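PDB 3ALJ: 2-methyl-3-hydroxypyridine-5-carboxylic acid oxygenase from Mesorhizobium loti, which probably uses FAD and molecular oxygen to oxidise 2-methyl-3-hydroxypyridine-5-carboxylic acid and open its ring, a step in vitamin B6 breakdown. Local coordinates for residues Gly52-His57 and Leu99-Met104; Thr78-Glu83 and Trp196-Asp201. All coordinates share one frame; numbering follows the deposited sequence.

Contact 1: Gly52-His57 and Leu99-Met104; sequences GIYLWH and LPWRIM. With FAD (flavin-adenine dinucleotide), chain B.
Ile-103 lies over one face of the Tyr-54 ring. Its CG1 sits 3.8 Å from the ring centroid, almost on the normal, in a CH-pi contact. Its CD1 runs on to Tyr-54 CZ at 3.5 Å. The Tyr-54 ring in turn meets the edge of the Trp-101 indole, with Tyr-54 CE2 3.8 Å from Trp-101 CZ3. Trp-56 follows on the same side of the strand pair as Tyr-54; its plane is 26° from that of Trp-101, but the rings are slid apart and barely overlap. The two strands form an antiparallel ribbon beside the flavin in the FAD-binding domain. Reciprocal backbone bonds join Ile-53 with Met-104 and Leu-55 with Arg-102. Between them Tyr-54 turns its backbone to the cofactor: its N donates to FAD O4 at 2.9 Å and its O accepts from FAD N3 at 2.9 Å. Ile-53 CG1, anti to the backbone N (chi1 -168°), reaches FAD N3 at 3.3 Å. Tyr-54 OH bonds to Ser-215 and Thr-199. With an alanine here, the Ser-215 and Thr-199 hydroxyls would probably lose their phenol partner, and a gap would open beside Ile-103. On the other side of the ribbon, Met-104 CG packs on Ile-53 CG2 at 3.6 Å.

Contact 2: Thr78-Glu83 and Trp196-Asp201; sequences TPPTYE and WDNTID
A water and the guanidinium of Arg-211 both bind Asp-201 OD2. The water donates to Asp-201 OD2 at 2.6 Å and also lies 2.6 Å from Tyr-82 OH. It therefore bridges the two segments at the phenol end of Tyr-82. The salt bridge to Arg-211 gives the carboxylate a cationic partner and is likely to favour its charged form. Further back, Thr-199 CG2 stands over the centre of one face of the Tyr-82 ring, 3.6 Å from the centroid. This CH-pi contact is only 2° off the normal. The methyl is anti to the backbone N, while Thr-199 OG1 (chi1 -79°) takes another branch, toward Tyr-54. The backbones pair in parallel. Glu-83 N donates to Thr-199 O at 2.8 Å, and Asp-201 N donates to Glu-83 O at 2.8 Å. Thr-199 N reaches Thr-81 O at a longer 3.2 Å. Strands 82-86 and 199-203 are the parallel neighbours in a mixed sheet whose other neighbours are antiparallel. Such a sheet is consistent with the substrate-side sheet of flavoprotein aromatic hydroxylases. On the opposite face from Tyr-82, the extended Glu-83 side chain slants across the Asn-198 side chain, its carboxylate plane 60° from the amide plane. Thr-81 CG2 presses on the same amide, 3.4 Å from Asn-198 CG. Before the strands begin, two prolines close over the Asp-197 carbonyl. Pro-79 CB lies 3.3 Å from Asp-197 O, and Pro-80 CD also touches this oxygen. Glu-83 OE2 is held by Ser-90 and Trp-85, and the Asp-197 carboxylate forms salt bridges with Arg-186 and Lys-188.

The centres of contacts 1 and 2 are about 12 Å apart, and the two touch directly. Thr-78 OG1 lies 2.7 Å from Trp-101 O and 2.9 Å from Arg-102 NH1, both probable hydrogen bonds, so the start of 78-83 is tied to strand 101-105. Packing adds to this: Trp-101 CH2 is 3.4 Å from Pro-79 CD, and Ile-103 CD1 is 3.2 Å from Thr-199 OG1. Along the chain the segments alternate. Contact 1 meets the flavin itself, whereas in contact 2 the nearest atoms of the Tyr-82 side chain and FAD are about 9 Å apart. Tyr-54 spans the two, with its backbone on the flavin and its OH 2.9 Å from Thr-199 OG1.

Contact 1: Gly52-His57 and Leu99-Met104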
# COMPACT_ATOMS: atom_id res chain seq x y z
N GLY A 52 -5.58 -3.33 -7.34
CA GLY A 52 -5.68 -4.30 -6.20
C GLY A 52 -4.64 -4.08 -5.14
O GLY A 52 -3.63 -3.36 -5.43
N ILE A 53 -4.81 -4.75 -3.95
CA ILE A 53 -3.83 -4.58 -2.93
C ILE A 53 -3.92 -5.77 -2.00
O ILE A 53 -4.99 -6.30 -1.77
CB ILE A 53 -4.01 -3.23 -2.18
CG1 ILE A 53 -2.77 -2.92 -1.28
CG2 ILE A 53 -5.32 -3.14 -1.35
CD1 ILE A 53 -2.89 -1.47 -0.74
N TYR A 54 -2.75 -6.19 -1.53
CA TYR A 54 -2.65 -7.17 -0.42
C TYR A 54 -2.48 -6.50 0.93
O TYR A 54 -1.63 -5.56 1.05
CB TYR A 54 -1.43 -8.08 -0.60
CG TYR A 54 -1.53 -9.11 -1.70
CD1 TYR A 54 -1.86 -8.81 -3.03
CD2 TYR A 54 -1.22 -10.43 -1.40
CE1 TYR A 54 -1.95 -9.78 -3.99
CE2 TYR A 54 -1.22 -11.44 -2.37
CZ TYR A 54 -1.62 -11.11 -3.67
OH TYR A 54 -1.69 -12.07 -4.63
N LEU A 55 -3.17 -6.94 1.98
CA LEU A 55 -2.87 -6.57 3.35
C LEU A 55 -2.56 -7.83 4.11
O LEU A 55 -2.95 -8.92 3.69
CB LEU A 55 -4.04 -5.84 4.06
CG LEU A 55 -4.41 -4.43 3.42
CD1 LEU A 55 -5.48 -3.87 4.34
CD2 LEU A 55 -3.14 -3.54 3.39
N TRP A 56 -1.84 -7.66 5.20
CA TRP A 56 -1.48 -8.78 6.08
C TRP A 56 -1.95 -8.47 7.47
O TRP A 56 -2.50 -7.41 7.76
CB TRP A 56 0.02 -8.99 6.09
CG TRP A 56 0.63 -9.12 4.69
CD1 TRP A 56 0.83 -8.09 3.78
CD2 TRP A 56 1.08 -10.31 4.02
NE1 TRP A 56 1.36 -8.57 2.58
CE2 TRP A 56 1.52 -9.94 2.72
CE3 TRP A 56 1.20 -11.65 4.44
CZ2 TRP A 56 2.06 -10.88 1.82
CZ3 TRP A 56 1.71 -12.58 3.55
CH2 TRP A 56 2.16 -12.23 2.28
N HIS A 57 -1.71 -9.39 8.41
CA HIS A 57 -2.06 -9.20 9.76
C HIS A 57 -1.77 -7.82 10.33
O HIS A 57 -2.64 -7.26 10.98
CB HIS A 57 -1.22 -10.28 10.59
CG HIS A 57 -1.09 -10.03 12.07
ND1 HIS A 57 0.07 -9.49 12.59
CD2 HIS A 57 -1.95 -10.19 13.10
CE1 HIS A 57 -0.08 -9.37 13.91
NE2 HIS A 57 -1.30 -9.78 14.26
N LEU A 99 -0.91 -16.92 9.67
CA LEU A 99 -0.86 -15.46 9.72
C LEU A 99 -1.97 -14.89 8.80
O LEU A 99 -2.01 -15.23 7.61
CB LEU A 99 0.47 -15.06 9.12
CG LEU A 99 0.77 -13.59 8.96
CD1 LEU A 99 1.08 -12.94 10.20
CD2 LEU A 99 2.00 -13.48 7.95
N PRO A 100 -2.80 -14.02 9.38
CA PRO A 100 -3.86 -13.45 8.51
C PRO A 100 -3.35 -12.59 7.33
O PRO A 100 -2.31 -11.95 7.43
CB PRO A 100 -4.61 -12.59 9.50
CG PRO A 100 -4.46 -13.33 10.88
CD PRO A 100 -3.07 -13.78 10.82
N TRP A 101 -4.06 -12.71 6.19
CA TRP A 101 -3.76 -11.87 5.01
C TRP A 101 -5.01 -11.79 4.22
O TRP A 101 -5.98 -12.52 4.44
CB TRP A 101 -2.54 -12.43 4.23
CG TRP A 101 -2.69 -13.82 3.69
CD1 TRP A 101 -2.81 -15.02 4.41
CD2 TRP A 101 -2.66 -14.20 2.29
NE1 TRP A 101 -2.92 -16.10 3.52
CE2 TRP A 101 -2.82 -15.61 2.22
CE3 TRP A 101 -2.57 -13.47 1.05
CZ2 TRP A 101 -2.82 -16.32 1.02
CZ3 TRP A 101 -2.53 -14.15 -0.10
CH2 TRP A 101 -2.66 -15.54 -0.16
N ARG A 102 -5.01 -10.87 3.25
CA ARG A 102 -6.26 -10.55 2.56
C ARG A 102 -5.94 -9.85 1.29
O ARG A 102 -5.00 -9.01 1.22
CB ARG A 102 -7.11 -9.56 3.43
CG ARG A 102 -8.63 -9.65 3.13
CD ARG A 102 -9.21 -11.03 3.66
NE ARG A 102 -10.66 -10.98 3.58
CZ ARG A 102 -11.39 -11.97 4.10
NH1 ARG A 102 -10.82 -13.09 4.54
NH2 ARG A 102 -12.69 -11.88 4.16
N ILE A 103 -6.69 -10.12 0.22
CA ILE A 103 -6.57 -9.44 -1.09
C ILE A 103 -7.90 -8.72 -1.30
O ILE A 103 -8.99 -9.21 -0.97
CB ILE A 103 -6.36 -10.41 -2.22
CG1 ILE A 103 -5.09 -11.25 -1.92
CG2 ILE A 103 -6.18 -9.69 -3.52
CD1 ILE A 103 -4.87 -12.34 -2.96
N MET A 104 -7.78 -7.50 -1.87
CA MET A 104 -9.00 -6.66 -2.11
C MET A 104 -8.68 -5.69 -3.21
O MET A 104 -7.53 -5.41 -3.51
CB MET A 104 -9.45 -5.89 -0.86
CG MET A 104 -8.29 -4.95 -0.38
SD MET A 104 -8.43 -4.60 1.41
CE MET A 104 -7.72 -6.20 2.03
PA FAD B . -0.80 7.54 -1.55
O1A FAD B . -1.60 6.28 -1.55
O2A FAD B . -0.02 7.89 -2.68
O5B FAD B . -1.82 8.71 -1.22
C5B FAD B . -1.39 10.11 -1.17
C4B FAD B . -2.69 10.85 -1.39
O4B FAD B . -2.25 12.24 -1.24
C3B FAD B . -3.25 10.76 -2.76
O3B FAD B . -4.68 10.57 -2.73
C2B FAD B . -2.79 12.10 -3.44
O2B FAD B . -3.69 12.57 -4.46
C1B FAD B . -2.84 13.09 -2.31
N9A FAD B . -1.88 14.14 -2.40
C8A FAD B . -0.65 14.16 -3.00
N7A FAD B . -0.01 15.32 -2.79
C5A FAD B . -0.88 16.09 -2.03
C6A FAD B . -0.75 17.34 -1.44
N6A FAD B . 0.39 18.09 -1.63
N1A FAD B . -1.79 17.78 -0.72
C2A FAD B . -2.92 17.08 -0.57
N3A FAD B . -3.10 15.83 -1.09
C4A FAD B . -2.04 15.36 -1.80
N1 FAD B . 1.23 -1.86 -0.50
C2 FAD B . 0.66 -2.83 0.20
O2 FAD B . 0.48 -2.76 1.43
N3 FAD B . 0.25 -4.00 -0.43
C4 FAD B . 0.39 -4.17 -1.81
O4 FAD B . -0.15 -5.20 -2.36
C4X FAD B . 1.00 -3.15 -2.51
N5 FAD B . 1.27 -3.32 -3.92
C5X FAD B . 1.94 -2.33 -4.60
C6 FAD B . 2.32 -2.51 -5.94
C7 FAD B . 2.93 -1.49 -6.63
C7M FAD B . 3.31 -1.72 -8.13
C8 FAD B . 3.26 -0.31 -6.01
C8M FAD B . 3.98 0.84 -6.74
C9 FAD B . 2.90 -0.12 -4.67
C9A FAD B . 2.27 -1.15 -3.93
N10 FAD B . 1.92 -1.00 -2.51
C10 FAD B . 1.35 -2.01 -1.84
C1' FAD B . 2.32 0.30 -1.79
C2' FAD B . 1.10 1.21 -1.69
O2' FAD B . 0.57 1.45 -3.01
C3' FAD B . 1.53 2.58 -1.15
O3' FAD B . 2.62 2.34 -0.18
C4' FAD B . 0.49 3.30 -0.40
O4' FAD B . -0.58 3.58 -1.35
C5' FAD B . 0.96 4.61 0.12
O5' FAD B . -0.11 5.26 0.80
P FAD B . 0.07 6.79 1.13
O1P FAD B . -1.19 7.19 1.76
O2P FAD B . 1.36 7.07 1.84
O3P FAD B . 0.24 7.50 -0.31

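Contact 2: Thr78-Glu83 and Trp196-Asp201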
# COMPACT_ATOMS: atom_id res chain seq x y z
N THR A 78 -9.37 -14.14 1.42
CA THR A 78 -8.10 -14.78 1.79
C THR A 78 -7.93 -16.01 0.93
O THR A 78 -8.68 -17.02 1.14
CB THR A 78 -7.93 -15.22 3.29
OG1 THR A 78 -8.15 -14.07 4.15
CG2 THR A 78 -6.53 -15.80 3.59
N PRO A 79 -7.00 -16.08 -0.03
CA PRO A 79 -6.83 -17.33 -0.79
C PRO A 79 -6.48 -18.52 0.16
O PRO A 79 -5.89 -18.35 1.21
CB PRO A 79 -5.59 -17.04 -1.70
CG PRO A 79 -5.63 -15.53 -1.84
CD PRO A 79 -5.99 -15.03 -0.42
N PRO A 80 -6.84 -19.75 -0.35
CA PRO A 80 -6.41 -20.92 0.46
C PRO A 80 -4.95 -21.07 0.54
O PRO A 80 -4.48 -21.68 1.48
CB PRO A 80 -6.90 -22.13 -0.33
CG PRO A 80 -7.97 -21.57 -1.24
CD PRO A 80 -7.70 -20.04 -1.51
N THR A 81 -4.16 -20.62 -0.43
CA THR A 81 -2.74 -20.69 -0.41
C THR A 81 -2.14 -19.58 -1.29
O THR A 81 -2.83 -19.07 -2.21
CB THR A 81 -2.20 -22.07 -0.90
OG1 THR A 81 -0.78 -22.12 -0.53
CG2 THR A 81 -2.44 -22.38 -2.27
N TYR A 82 -0.90 -19.20 -0.93
CA TYR A 82 -0.08 -18.33 -1.82
C TYR A 82 0.88 -19.27 -2.55
O TYR A 82 1.80 -19.84 -2.00
CB TYR A 82 0.64 -17.34 -0.93
CG TYR A 82 1.33 -16.24 -1.65
CD1 TYR A 82 2.30 -16.52 -2.67
CD2 TYR A 82 1.05 -14.89 -1.34
CE1 TYR A 82 2.96 -15.42 -3.31
CE2 TYR A 82 1.73 -13.84 -1.95
CZ TYR A 82 2.64 -14.12 -2.92
OH TYR A 82 3.39 -13.09 -3.53
N GLU A 83 0.53 -19.44 -3.87
CA GLU A 83 1.25 -20.40 -4.73
C GLU A 83 2.25 -19.63 -5.66
O GLU A 83 1.93 -18.53 -6.08
CB GLU A 83 0.26 -21.23 -5.50
CG GLU A 83 0.91 -22.26 -6.40
CD GLU A 83 -0.11 -23.22 -7.05
OE1 GLU A 83 -1.31 -22.90 -7.09
OE2 GLU A 83 0.37 -24.20 -7.65
N TRP A 196 -8.13 -22.00 -8.71
CA TRP A 196 -8.32 -20.61 -9.16
C TRP A 196 -8.74 -19.65 -8.04
O TRP A 196 -8.92 -18.49 -8.38
CB TRP A 196 -9.24 -20.57 -10.38
CG TRP A 196 -8.68 -21.38 -11.50
CD1 TRP A 196 -9.32 -22.46 -12.09
CD2 TRP A 196 -7.46 -21.20 -12.23
NE1 TRP A 196 -8.56 -22.93 -13.14
CE2 TRP A 196 -7.36 -22.24 -13.18
CE3 TRP A 196 -6.31 -20.34 -12.07
CZ2 TRP A 196 -6.28 -22.33 -14.11
CZ3 TRP A 196 -5.19 -20.46 -12.99
CH2 TRP A 196 -5.20 -21.47 -13.97
N ASP A 197 -8.89 -20.13 -6.83
CA ASP A 197 -9.00 -19.23 -5.68
C ASP A 197 -7.65 -18.85 -5.08
O ASP A 197 -7.61 -17.99 -4.19
CB ASP A 197 -9.94 -19.82 -4.64
CG ASP A 197 -11.37 -19.93 -5.13
OD1 ASP A 197 -11.81 -19.20 -6.00
OD2 ASP A 197 -12.04 -20.82 -4.50
N ASN A 198 -6.58 -19.49 -5.54
CA ASN A 198 -5.25 -19.24 -4.94
C ASN A 198 -4.75 -17.85 -5.45
O ASN A 198 -5.05 -17.42 -6.54
CB ASN A 198 -4.19 -20.27 -5.43
CG ASN A 198 -4.39 -21.69 -4.91
OD1 ASN A 198 -3.58 -22.61 -5.30
ND2 ASN A 198 -5.38 -21.91 -4.14
N THR A 199 -3.81 -17.29 -4.63
CA THR A 199 -2.78 -16.41 -5.25
C THR A 199 -1.88 -17.33 -5.98
O THR A 199 -1.44 -18.39 -5.48
CB THR A 199 -1.96 -15.70 -4.15
OG1 THR A 199 -2.75 -14.61 -3.66
CG2 THR A 199 -0.65 -15.18 -4.76
N ILE A 200 -1.56 -16.96 -7.23
CA ILE A 200 -0.55 -17.68 -8.02
C ILE A 200 0.38 -16.64 -8.62
O ILE A 200 -0.03 -15.80 -9.49
CB ILE A 200 -1.18 -18.53 -9.15
CG1 ILE A 200 -2.34 -19.38 -8.61
CG2 ILE A 200 -0.05 -19.47 -9.69
CD1 ILE A 200 -3.10 -20.11 -9.77
N ASP A 201 1.65 -16.67 -8.22
CA ASP A 201 2.68 -15.77 -8.79
C ASP A 201 3.38 -16.53 -9.89
O ASP A 201 4.14 -17.47 -9.61
CB ASP A 201 3.65 -15.34 -7.66
CG ASP A 201 4.54 -14.25 -8.13
OD1 ASP A 201 4.35 -13.75 -9.28
OD2 ASP A 201 5.44 -13.82 -7.38
O HOH W 1 5.47 -13.94 -4.77